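Local structure of putative DNA-binding protein (Ralstonia eutropha, 3HWU) at the interface of chains A and B. The protein is of unknown function but belongs to the plant and prokaryote conserved (PCC, DUF296) family and may bind DNA. Numbering follows the deposited sequence. Chains: chain A/B, Putative DNA-binding protein.

Contact 1: the interface of chains A and B. Residues chain A 9-11; chain B 40, 125, 127, 129, 144-145.
The side chain of A:Met9, a selenomethionine, reaches from strand 8-11 to apolar groups of B:Pro145, B:Leu144, B:Leu129 and B:Tyr125. The site is part of a subunit interface in the deposited trimer, which may or may not be the biological one. CG of A:Met9 stands between the backbone N and the carbonyl carbon (chi1 78°), and beyond CG the chain runs extended, carrying SE and the terminal methyl CE to the partner. SE lies 3.8 Å from the ring carbon CD of B:Pro145, and more loosely it meets CD2 of B:Leu144. CE goes further, 4.1 Å from CD1 of B:Leu129 and 3.9 Å from CD2 of B:Tyr125. The native methionine suits this place by its length and flexibility, touching proline, leucine and aromatic carbons at once.

B:Gln127 comes from the opposite direction, and the selenoether end, SE and CE, lies over one face of its amide, with CE 3.6 Å from CD. Bent at chi2 (95°), the glutamine turns its amide toward chain A, where NE2 donates a hydrogen bond of 3.0 Å to the backbone O of A:Lys10. The acceptor oxygen lies nearly in the amide plane, and the C=O points almost straight at NE2, although the bond is bent at the hydrogen. It fixes the rotation of the amide that packs on the selenomethionine. Glutamine thus serves both apolar core and polar rim. Behind it, B:Ser40 OG donates to the backbone O of B:Gln127 in the carbonyl plane, tying down that segment.

On the other flank A:Thr11 sets its methyl CG2 over one face of the B:Tyr125 ring, toward the rim at CD1, in a CH-pi contact. Threonine's two branches divide the work: the methyl covers the ring while OG1 serves the rim. A water joins the chains there, 2.9 Å from OG1 of A:Thr11 and 3.2 Å from the phenolic OH of B:Tyr125.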
loop_
_atom_site.group_PDB
_atom_site.type_symbol
_atom_site.label_atom_id
_atom_site.label_comp_id
_atom_site.label_asym_id
_atom_site.label_seq_id
_atom_site.Cartn_x
_atom_site.Cartn_y
_atom_site.Cartn_z
HETATM N N MSE A 9 12.144 -9.233 12.370
HETATM C CA MSE A 9 11.513 -9.908 13.503
HETATM C C MSE A 9 10.306 -10.701 13.019
HETATM O O MSE A 9 9.628 -10.309 12.071
HETATM C CB MSE A 9 11.106 -8.936 14.624
HETATM C CG MSE A 9 9.857 -8.138 14.414
HETATM SE SE MSE A 9 9.555 -6.893 15.895
HETATM C CE MSE A 9 7.763 -6.586 15.354
ATOM N N LYS A 10 10.051 -11.816 13.675
ATOM C CA LYS A 10 8.841 -12.599 13.425
ATOM C C LYS A 10 7.639 -11.896 14.031
ATOM O O LYS A 10 7.692 -11.462 15.191
ATOM C CB LYS A 10 8.996 -14.041 13.991
ATOM C CG LYS A 10 7.907 -15.029 13.513
ATOM C CD LYS A 10 7.835 -16.350 14.257
ATOM C CE LYS A 10 6.497 -17.134 13.887
ATOM N NZ LYS A 10 5.087 -16.385 13.913
ATOM N N THR A 11 6.569 -11.823 13.236
ATOM C CA THR A 11 5.289 -11.277 13.685
ATOM C C THR A 11 4.225 -12.379 13.610
ATOM O O THR A 11 4.429 -13.404 12.951
ATOM C CB THR A 11 4.862 -10.093 12.833
ATOM O OG1 THR A 11 4.641 -10.578 11.513
ATOM C CG2 THR A 11 5.939 -8.990 12.825
ATOM N N SER B 40 3.708 -2.083 18.829
ATOM C CA SER B 40 4.137 -1.584 17.543
ATOM C C SER B 40 3.111 -2.063 16.510
ATOM O O SER B 40 2.318 -2.961 16.786
ATOM C CB SER B 40 5.536 -2.082 17.188
ATOM O OG SER B 40 5.622 -3.512 17.121
ATOM N N TYR B 125 1.582 -5.721 16.456
ATOM C CA TYR B 125 2.598 -6.703 16.871
ATOM C C TYR B 125 2.748 -6.686 18.379
ATOM O O TYR B 125 2.526 -5.667 19.034
ATOM C CB TYR B 125 3.948 -6.347 16.248
ATOM C CG TYR B 125 3.848 -6.118 14.748
ATOM C CD1 TYR B 125 3.192 -7.034 13.920
ATOM C CD2 TYR B 125 4.389 -4.986 14.164
ATOM C CE1 TYR B 125 3.069 -6.820 12.591
ATOM C CE2 TYR B 125 4.293 -4.797 12.788
ATOM C CZ TYR B 125 3.649 -5.737 12.016
ATOM O OH TYR B 125 3.549 -5.552 10.647
ATOM N N GLN B 127 5.537 -6.872 20.186
ATOM C CA GLN B 127 6.797 -6.278 20.622
ATOM C C GLN B 127 6.735 -4.757 20.710
ATOM O O GLN B 127 6.386 -4.082 19.751
ATOM C CB GLN B 127 7.913 -6.647 19.631
ATOM C CG GLN B 127 8.138 -8.150 19.391
ATOM C CD GLN B 127 7.416 -8.695 18.191
ATOM O OE1 GLN B 127 6.360 -8.209 17.809
ATOM N NE2 GLN B 127 7.987 -9.745 17.582
ATOM N N LEU B 129 8.316 -1.407 20.361
ATOM C CA LEU B 129 9.452 -0.933 19.582
ATOM C C LEU B 129 9.646 0.568 19.738
ATOM O O LEU B 129 8.677 1.333 19.718
ATOM C CB LEU B 129 9.288 -1.268 18.096
ATOM C CG LEU B 129 9.101 -2.715 17.682
ATOM C CD1 LEU B 129 8.981 -2.797 16.127
ATOM C CD2 LEU B 129 10.189 -3.607 18.254
ATOM N N LEU B 144 14.639 -2.797 16.032
ATOM C CA LEU B 144 14.101 -4.151 16.204
ATOM C C LEU B 144 14.880 -4.884 17.312
ATOM O O LEU B 144 16.076 -4.586 17.529
ATOM C CB LEU B 144 14.266 -4.942 14.909
ATOM C CG LEU B 144 13.501 -4.463 13.675
ATOM C CD1 LEU B 144 13.688 -5.436 12.486
ATOM C CD2 LEU B 144 12.005 -4.299 13.954
ATOM N N PRO B 145 14.220 -5.854 18.000
ATOM C CA PRO B 145 14.847 -6.667 19.058
ATOM C C PRO B 145 16.065 -7.361 18.470
ATOM O O PRO B 145 17.094 -7.396 19.178
ATOM C CB PRO B 145 13.756 -7.685 19.386
ATOM C CG PRO B 145 12.528 -7.104 18.928
ATOM C CD PRO B 145 12.879 -6.365 17.695
HETATM O O HOH W 1 4.040 -8.565 9.585
#

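Contact 2: the interface of chains A and B. Residues chain A 46-47, 73-75; chain B 78, 91, 93.
The imidazole of B:His91 receives A:Ile46 on one face: the methyl CD1 sits over the middle of the ring, 3.7 Å from its centroid, in a CH-pi contact. The same methyl also lies above one face of the B:His93 ring, though farther off, so the end of this isoleucine is shared by two histidines from strand 87-97. A nearly extended chi2 (169°) projects CD1 away from strand 40-49 to reach them. The other branch, CG2, packs 3.6 Å from CB of B:Thr78, the two side chains running antiparallel alongside one another. Beta-branching suits isoleucine to this place, because the two branches reach different partners, CD1 the histidine rings and CG2 the threonine.

At the edge of B:His93, ND1 donates a hydrogen bond of 2.7 Å to the backbone O of A:Met74. The oxygen lies close to the ring plane, whereas the donor stands well above the carbonyl plane and off its lone pairs. The backbone O of A:Gly47 also lies at the ring's edge, in plane. The carboxylate of A:Glu73 comes at the CE1 end of the ring from the side opposite A:Ile46, the two planes 84° apart and its OE1 3.2 Å from CE1 of B:His93. Histidine combines a flat surface for packing with a directed N-H, while CB of B:His93 rests 3.7 Å from CA of A:Ala75, whose small side chain permits close approach to the backbone.

Through these contacts the site joins strands 40-49 and 72-84 of chain A to strands 72-84 and 87-97 of chain B, and so contributes to holding neighbouring subunits together in the deposited trimer.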
loop_
_atom_site.group_PDB
_atom_site.type_symbol
_atom_site.label_atom_id
_atom_site.label_comp_id
_atom_site.label_asym_id
_atom_site.label_seq_id
_atom_site.Cartn_x
_atom_site.Cartn_y
_atom_site.Cartn_z
ATOM N N ILE A 46 7.927 1.125 3.060
ATOM C CA ILE A 46 8.266 2.532 2.855
ATOM C C ILE A 46 9.750 2.680 3.148
ATOM O O ILE A 46 10.371 1.812 3.768
ATOM C CB ILE A 46 7.497 3.524 3.765
ATOM C CG1 ILE A 46 7.655 3.193 5.266
ATOM C CG2 ILE A 46 6.041 3.584 3.359
ATOM C CD1 ILE A 46 7.150 4.272 6.227
ATOM N N GLY A 47 10.344 3.774 2.681
ATOM C CA GLY A 47 11.724 4.081 3.096
ATOM C C GLY A 47 12.317 5.212 2.295
ATOM O O GLY A 47 11.575 5.911 1.623
ATOM N N GLU A 73 12.310 9.609 -1.534
ATOM C CA GLU A 73 11.409 8.931 -0.588
ATOM C C GLU A 73 10.592 7.900 -1.340
ATOM O O GLU A 73 10.098 8.189 -2.425
ATOM C CB GLU A 73 10.481 9.938 0.088
ATOM C CG GLU A 73 11.184 10.877 1.109
ATOM C CD GLU A 73 11.576 10.201 2.416
ATOM O OE1 GLU A 73 11.497 8.976 2.527
ATOM O OE2 GLU A 73 11.959 10.937 3.361
HETATM N N MSE A 74 10.484 6.705 -0.805
HETATM C CA MSE A 74 9.605 5.693 -1.333
HETATM C C MSE A 74 8.293 5.698 -0.571
HETATM O O MSE A 74 8.209 5.302 0.600
HETATM C CB MSE A 74 10.241 4.320 -1.264
HETATM C CG MSE A 74 9.403 3.280 -1.964
HETATM SE SE MSE A 74 10.204 1.582 -2.151
HETATM C CE MSE A 74 10.032 1.024 -0.224
ATOM N N ALA A 75 7.309 6.323 -1.204
ATOM C CA ALA A 75 6.007 6.538 -0.594
ATOM C C ALA A 75 5.245 5.230 -0.354
ATOM O O ALA A 75 4.478 5.109 0.581
ATOM C CB ALA A 75 5.159 7.519 -1.463
ATOM N N THR B 78 1.068 4.475 3.802
ATOM C CA THR B 78 1.745 3.295 4.323
ATOM C C THR B 78 2.600 3.786 5.474
ATOM O O THR B 78 3.287 4.796 5.337
ATOM C CB THR B 78 2.609 2.613 3.238
ATOM O OG1 THR B 78 1.784 2.291 2.114
ATOM C CG2 THR B 78 3.245 1.320 3.735
ATOM N N HIS B 91 5.348 6.996 11.730
ATOM C CA HIS B 91 6.161 7.179 10.541
ATOM C C HIS B 91 5.264 6.823 9.386
ATOM O O HIS B 91 4.878 5.658 9.223
ATOM C CB HIS B 91 7.372 6.255 10.557
ATOM C CG HIS B 91 8.268 6.423 9.395
ATOM N ND1 HIS B 91 9.217 5.489 9.029
ATOM C CD2 HIS B 91 8.364 7.435 8.504
ATOM C CE1 HIS B 91 9.881 5.947 7.982
ATOM N NE2 HIS B 91 9.381 7.129 7.647
ATOM N N HIS B 93 4.094 7.615 5.136
ATOM C CA HIS B 93 4.233 8.191 3.804
ATOM C C HIS B 93 2.858 8.151 3.135
ATOM O O HIS B 93 2.005 7.303 3.452
ATOM C CB HIS B 93 5.252 7.422 2.952
ATOM C CG HIS B 93 6.673 7.534 3.416
ATOM N ND1 HIS B 93 7.717 7.044 2.670
ATOM C CD2 HIS B 93 7.239 8.076 4.518
ATOM C CE1 HIS B 93 8.853 7.346 3.262
ATOM N NE2 HIS B 93 8.596 7.993 4.374
#

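Contact 1 and contact 2 are patches of the same A-B interface, their C-alpha centres about 19 Å apart. No residue is common to both. Strand 40-49 is central to contact 2, from chain A, but only borders contact 1, where chain B supplies its first residue. The two chains are not related by strict two-fold symmetry, which suggests that each subunit presents unlike surfaces to its neighbour. This agrees with a deposited assembly of three copies, in which such faces could repeat around a ring. The two separated patches may together fix the relative orientation of the subunits, although the coordinates alone do not establish the trimer in solution.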